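Local coordinates for Lysine/ornithine decarboxylase (Selenomonas ruminantium, PDB 5GJO), which decarboxylates both L-lysine and L-ornithine, giving cadaverine and putrescine, with pyridoxal 5'-phosphate as cofactor, at residues A[94-99]-A[113-118]; A[305-310]-A[344-349]. The protein carries 2 engineered substitutions. All blocks are in the same frame, centred on the assembly; numbering follows the deposited sequence.

Contact 1. Residues A[94-99]-A[113-118]; sequences ANPVKD and RFTFDD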
loop_
_atom_site.group_PDB
_atom_site.type_symbol
_atom_site.label_atom_id
_atom_site.label_comp_id
_atom_site.label_asym_id
_atom_site.label_seq_id
_atom_site.Cartn_x
_atom_site.Cartn_y
_atom_site.Cartn_z
ATOM N N ALA A 94 -21.173 0.890 -7.048
ATOM C CA ALA A 94 -21.568 0.442 -5.710
ATOM C C ALA A 94 -20.681 0.940 -4.569
ATOM O O ALA A 94 -20.662 0.320 -3.477
ATOM C CB ALA A 94 -21.601 -1.051 -5.679
ATOM N N ASN A 95 -19.998 2.012 -4.777
ATOM C CA ASN A 95 -19.406 2.737 -3.654
ATOM C C ASN A 95 -20.525 3.596 -3.083
ATOM O O ASN A 95 -21.038 4.494 -3.805
ATOM C CB ASN A 95 -18.296 3.545 -4.125
ATOM C CG ASN A 95 -17.430 4.087 -3.001
ATOM O OD1 ASN A 95 -17.926 4.401 -1.905
ATOM N ND2 ASN A 95 -16.095 4.120 -3.246
ATOM N N PRO A 96 -20.917 3.318 -1.834
ATOM C CA PRO A 96 -22.034 4.095 -1.297
ATOM C C PRO A 96 -21.733 5.580 -1.170
ATOM O O PRO A 96 -22.719 6.314 -1.058
ATOM C CB PRO A 96 -22.272 3.470 0.107
ATOM C CG PRO A 96 -21.632 2.148 0.036
ATOM C CD PRO A 96 -20.448 2.330 -0.867
ATOM N N VAL A 97 -20.480 6.009 -1.079
ATOM C CA VAL A 97 -20.143 7.391 -0.919
ATOM C C VAL A 97 -19.309 7.808 -2.059
ATOM O O VAL A 97 -18.112 7.639 -2.057
ATOM C CB VAL A 97 -19.500 7.719 0.429
ATOM C CG1 VAL A 97 -19.261 9.250 0.540
ATOM C CG2 VAL A 97 -20.381 7.203 1.557
ATOM N N LYS A 98 -19.925 8.477 -3.019
ATOM C CA LYS A 98 -19.232 8.790 -4.280
ATOM C C LYS A 98 -18.510 10.116 -4.284
ATOM O O LYS A 98 -18.940 11.015 -3.582
ATOM C CB LYS A 98 -20.251 8.716 -5.380
ATOM C CG LYS A 98 -20.872 7.334 -5.490
ATOM C CD LYS A 98 -22.259 7.390 -6.134
ATOM C CE LYS A 98 -23.131 6.220 -5.744
ATOM N NZ LYS A 98 -23.254 6.125 -4.247
ATOM N N ASP A 99 -17.440 10.254 -5.048
ATOM C CA ASP A 99 -16.767 11.539 -5.161
ATOM C C ASP A 99 -17.109 12.214 -6.482
ATOM O O ASP A 99 -17.809 11.666 -7.295
ATOM C CB ASP A 99 -15.260 11.446 -4.909
ATOM C CG ASP A 99 -14.526 10.732 -6.012
ATOM O OD1 ASP A 99 -15.165 10.352 -6.984
ATOM O OD2 ASP A 99 -13.312 10.558 -5.908
ATOM N N ARG A 113 -26.784 2.892 -12.282
ATOM C CA ARG A 113 -27.233 1.925 -11.240
ATOM C C ARG A 113 -26.241 2.240 -10.131
ATOM O O ARG A 113 -24.996 2.168 -10.379
ATOM C CB ARG A 113 -27.111 0.525 -11.764
ATOM C CG ARG A 113 -27.565 -0.528 -10.816
ATOM C CD ARG A 113 -27.457 -1.861 -11.513
ATOM N NE ARG A 113 -27.994 -2.958 -10.767
ATOM C CZ ARG A 113 -29.191 -3.530 -10.961
ATOM N NH1 ARG A 113 -30.037 -3.059 -11.854
ATOM N NH2 ARG A 113 -29.557 -4.571 -10.235
ATOM N N PHE A 114 -26.761 2.622 -8.977
ATOM C CA PHE A 114 -25.989 3.125 -7.854
ATOM C C PHE A 114 -26.453 2.413 -6.594
ATOM O O PHE A 114 -27.564 1.989 -6.529
ATOM C CB PHE A 114 -26.278 4.613 -7.621
ATOM C CG PHE A 114 -25.805 5.546 -8.705
ATOM C CD1 PHE A 114 -24.750 5.240 -9.505
ATOM C CD2 PHE A 114 -26.414 6.773 -8.866
ATOM C CE1 PHE A 114 -24.319 6.100 -10.474
ATOM C CE2 PHE A 114 -25.992 7.646 -9.827
ATOM C CZ PHE A 114 -24.939 7.301 -10.639
ATOM N N THR A 115 -25.567 2.301 -5.620
ATOM C CA THR A 115 -25.962 2.037 -4.198
ATOM C C THR A 115 -25.780 3.239 -3.352
ATOM O O THR A 115 -25.037 4.124 -3.663
ATOM C CB THR A 115 -25.255 0.778 -3.573
ATOM O OG1 THR A 115 -23.907 1.110 -3.349
ATOM C CG2 THR A 115 -25.306 -0.394 -4.533
ATOM N N PHE A 116 -26.506 3.261 -2.242
ATOM C CA PHE A 116 -26.341 4.278 -1.228
ATOM C C PHE A 116 -26.806 3.794 0.149
ATOM O O PHE A 116 -27.555 2.868 0.254
ATOM C CB PHE A 116 -27.049 5.572 -1.622
ATOM C CG PHE A 116 -28.536 5.522 -1.487
ATOM C CD1 PHE A 116 -29.281 4.625 -2.212
ATOM C CD2 PHE A 116 -29.194 6.395 -0.642
ATOM C CE1 PHE A 116 -30.654 4.598 -2.096
ATOM C CE2 PHE A 116 -30.555 6.361 -0.513
ATOM C CZ PHE A 116 -31.285 5.464 -1.233
ATOM N N ASP A 117 -26.293 4.429 1.187
ATOM C CA ASP A 117 -26.673 4.090 2.546
ATOM C C ASP A 117 -26.917 5.292 3.451
ATOM O O ASP A 117 -26.996 5.138 4.637
ATOM C CB ASP A 117 -25.665 3.122 3.183
ATOM C CG ASP A 117 -24.278 3.719 3.334
ATOM O OD1 ASP A 117 -24.134 4.935 3.299
ATOM O OD2 ASP A 117 -23.332 2.947 3.504
ATOM N N ASP A 118 -26.990 6.482 2.881
ATOM C CA ASP A 118 -27.132 7.693 3.696
ATOM C C ASP A 118 -27.998 8.761 3.042
ATOM O O ASP A 118 -27.986 8.889 1.840
ATOM C CB ASP A 118 -25.765 8.285 3.991
ATOM C CG ASP A 118 -25.789 9.222 5.166
ATOM O OD1 ASP A 118 -25.614 8.733 6.293
ATOM O OD2 ASP A 118 -25.994 10.424 4.961
HETATM O O HOH W 1 -22.481 -0.971 -1.876
HETATM O O HOH W 2 -24.468 6.637 1.072
#

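Contact 2. Residues A[305-310]-A[344-349]; sequences PLHCFG and KVLVTE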
loop_
_atom_site.group_PDB
_atom_site.type_symbol
_atom_site.label_atom_id
_atom_site.label_comp_id
_atom_site.label_asym_id
_atom_site.label_seq_id
_atom_site.Cartn_x
_atom_site.Cartn_y
_atom_site.Cartn_z
ATOM N N PRO A 305 -0.357 -19.068 1.045
ATOM C CA PRO A 305 0.359 -20.338 1.015
ATOM C C PRO A 305 1.680 -20.216 0.241
ATOM O O PRO A 305 1.643 -20.083 -0.959
ATOM C CB PRO A 305 -0.577 -21.299 0.250
ATOM C CG PRO A 305 -1.775 -20.537 0.043
ATOM C CD PRO A 305 -1.596 -19.117 0.246
ATOM N N LEU A 306 2.786 -20.399 0.936
ATOM C CA LEU A 306 4.119 -20.399 0.391
ATOM C C LEU A 306 4.585 -21.795 0.109
ATOM O O LEU A 306 4.476 -22.654 0.978
ATOM C CB LEU A 306 5.058 -19.654 1.385
ATOM C CG LEU A 306 6.534 -19.691 1.017
ATOM C CD1 LEU A 306 6.839 -18.924 -0.290
ATOM C CD2 LEU A 306 7.270 -19.058 2.137
ATOM N N HIS A 307 5.151 -22.025 -1.068
ATOM C CA HIS A 307 5.710 -23.301 -1.472
ATOM C C HIS A 307 7.170 -23.150 -1.814
ATOM O O HIS A 307 7.520 -22.381 -2.707
ATOM C CB HIS A 307 4.952 -23.929 -2.663
ATOM C CG HIS A 307 3.473 -23.994 -2.418
ATOM N ND1 HIS A 307 2.572 -22.992 -2.810
ATOM C CD2 HIS A 307 2.747 -24.864 -1.694
ATOM C CE1 HIS A 307 1.358 -23.292 -2.382
ATOM N NE2 HIS A 307 1.437 -24.398 -1.676
ATOM N N CYS A 308 8.011 -23.922 -1.149
ATOM C CA CYS A 308 9.466 -23.937 -1.425
ATOM C C CYS A 308 9.778 -25.225 -2.128
ATOM O O CYS A 308 9.168 -26.244 -1.883
ATOM C CB CYS A 308 10.272 -23.846 -0.129
ATOM S SG CYS A 308 9.942 -22.350 0.820
ATOM N N PHE A 309 10.748 -25.243 -2.963
ATOM C CA PHE A 309 11.065 -26.509 -3.664
ATOM C C PHE A 309 12.415 -27.082 -3.067
ATOM O O PHE A 309 13.301 -26.326 -2.630
ATOM C CB PHE A 309 11.133 -26.220 -5.178
ATOM C CG PHE A 309 9.857 -25.690 -5.783
ATOM C CD1 PHE A 309 8.764 -26.504 -6.002
ATOM C CD2 PHE A 309 9.719 -24.342 -6.100
ATOM C CE1 PHE A 309 7.600 -26.060 -6.545
ATOM C CE2 PHE A 309 8.528 -23.884 -6.637
ATOM C CZ PHE A 309 7.462 -24.713 -6.832
ATOM N N GLY A 310 12.599 -28.394 -3.083
ATOM C CA GLY A 310 13.818 -29.048 -2.541
ATOM C C GLY A 310 13.414 -30.175 -1.628
ATOM O O GLY A 310 12.464 -30.009 -0.845
ATOM N N LYS A 344 13.726 -20.027 -6.817
ATOM C CA LYS A 344 12.418 -19.415 -6.900
ATOM C C LYS A 344 11.498 -20.111 -5.924
ATOM O O LYS A 344 11.572 -21.297 -5.754
ATOM C CB LYS A 344 11.835 -19.492 -8.310
ATOM C CG LYS A 344 12.493 -18.554 -9.307
ATOM C CD LYS A 344 13.828 -19.113 -9.732
ATOM C CE LYS A 344 14.547 -18.192 -10.687
ATOM N NZ LYS A 344 15.248 -17.044 -10.046
ATOM N N VAL A 345 10.660 -19.330 -5.274
ATOM C CA VAL A 345 9.566 -19.846 -4.494
ATOM C C VAL A 345 8.255 -19.451 -5.138
ATOM O O VAL A 345 8.184 -18.492 -5.977
ATOM C CB VAL A 345 9.595 -19.400 -2.997
ATOM C CG1 VAL A 345 10.864 -19.934 -2.344
ATOM C CG2 VAL A 345 9.418 -17.912 -2.810
ATOM N N LEU A 346 7.231 -20.189 -4.728
ATOM C CA LEU A 346 5.893 -20.021 -5.317
ATOM C C LEU A 346 4.843 -19.724 -4.294
ATOM O O LEU A 346 4.745 -20.433 -3.304
ATOM C CB LEU A 346 5.521 -21.272 -6.121
ATOM C CG LEU A 346 4.134 -21.336 -6.790
ATOM C CD1 LEU A 346 4.070 -20.445 -8.012
ATOM C CD2 LEU A 346 3.696 -22.797 -7.162
ATOM N N VAL A 347 4.015 -18.689 -4.535
ATOM C CA VAL A 347 2.921 -18.410 -3.659
ATOM C C VAL A 347 1.601 -18.577 -4.431
ATOM O O VAL A 347 1.405 -17.957 -5.525
ATOM C CB VAL A 347 2.973 -16.993 -3.044
ATOM C CG1 VAL A 347 1.891 -16.809 -1.989
ATOM C CG2 VAL A 347 4.315 -16.781 -2.407
ATOM N N THR A 348 0.717 -19.410 -3.903
ATOM C CA THR A 348 -0.549 -19.804 -4.605
ATOM C C THR A 348 -1.710 -18.967 -4.056
ATOM O O THR A 348 -1.522 -18.297 -3.029
ATOM C CB THR A 348 -0.853 -21.315 -4.597
ATOM O OG1 THR A 348 -0.866 -21.839 -3.225
ATOM C CG2 THR A 348 0.162 -21.996 -5.426
ATOM N N GLU A 349 -2.876 -19.018 -4.698
ATOM C CA GLU A 349 -4.068 -18.320 -4.220
ATOM C C GLU A 349 -3.752 -16.837 -3.915
ATOM O O GLU A 349 -4.157 -16.312 -2.845
ATOM C CB GLU A 349 -4.699 -19.033 -3.001
ATOM C CG GLU A 349 -5.270 -20.450 -3.356
ATOM C CD GLU A 349 -4.216 -21.517 -3.457
ATOM O OE1 GLU A 349 -3.411 -21.715 -2.534
ATOM O OE2 GLU A 349 -4.146 -22.203 -4.486
HETATM O O HOH W 3 12.178 -23.043 -3.543
#

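Contact 1. Residues A[94-99]-A[113-118]
Lys98 NZ is gripped by three groups: Thr115 O at 2.7 Å across the contact, Asn95 O at 2.8 Å in its own loop, and the carboxylate of Glu121 through a salt bridge. It meets the Thr115 carbonyl almost head-on, with a C=O...N angle of 177°. The lysine chain bends only at its last torsion (chi4 56°), which swings NZ toward these acceptors, while CE lies 4.0 Å from Phe114 CB. A buried ammonium held this way is likely to stay charged, its carboxylate mate close by. Two waters also link the loop to the strand. One donates a hydrogen bond to Ala94 O at 2.7 Å and also bonds Thr115 OG1; the other donates to Pro96 O and Asp117 OD1 and accepts from Asp117 N. Pro96 CB rests against Asp117 OD2 at 3.6 Å, the oxygen that takes a hydrogen bond from Gly154 N, while Asp117 OD1 pairs with Lys276 of the second subunit. Ala94 belongs to the cofactor pocket and touches the bound pyridoxal phosphate. The loop leads from strand 91-93 into helix 100-109, and strand 113-116 follows: a beta-alpha-beta crossover of the barrel, with helix 122-128 packed on Phe114 and Phe116.

Contact 2. Residues A[305-310]-A[344-349]
An antiparallel strand pairing in the mixed beta-sheet that accompanies the cofactor-binding barrel joins 305-310 to 344-349. His307 and Leu346 form its hydrogen-bonded pair: His307 N reaches Leu346 O at 2.8 Å, and Leu346 N returns to His307 O at 3.0 Å. Thr348 N to Pro305 O, 3.2 Å, extends the pairing, and beyond its other end a water links Phe309 N with Lys344 O. Leu306 and Val347, the non-hydrogen-bonded pair, turn their side chains to one face, where Leu306 CD1 packs on Val345 CG2 at 3.7 Å and also meets Val347 CG2. The opposite face carries His307 and Leu346. A chi1 of -52° sets His307 CG anti to its carbonyl carbon; the ring turns an edge to Leu346 O, and ND1 adds a weak bond to it, 3.4 Å away and bent to 136°. His307 ND1 also lies 3.7 Å from Thr348 CG2. An alanine here would probably leave the backbone pairing intact but open a gap beside the Thr348 methyl and cost Leu346 O its second, weak donor. Phe309 sets CZ 4.0 Å from Leu346 CB, the ring's CD2 edge meeting Lys344 O in plane. Strand 344-347 is also paired with strand 266-276 through Val345 and Val347; helix 9-18 packs on Phe309, Lys344 and Leu346, while Tyr331 and Phe334 of strand 329-336 meet Leu306.

The two contacts illustrate how one chain divides between two beta architectures. Contact 1 closes first along the sequence, in the parallel-stranded, cofactor-binding barrel, between the loop after strand 91-93 and strand 113-116; contact 2 follows within the mixed sheet, where strands pair largely antiparallel. Their centres lie 39 Å apart, on opposite sides of the chain's centre, the nearest atoms are about 23 Å apart, and they share no sheet. Contact 1 borders the pyridoxal phosphate and the second subunit, whereas contact 2 meets no other chain. Strand 266-276 nevertheless relates them across the dimer: in its own chain it pairs with strand 344-347, and its Ile273 and Lys276 reach contact 1 of the partner subunit.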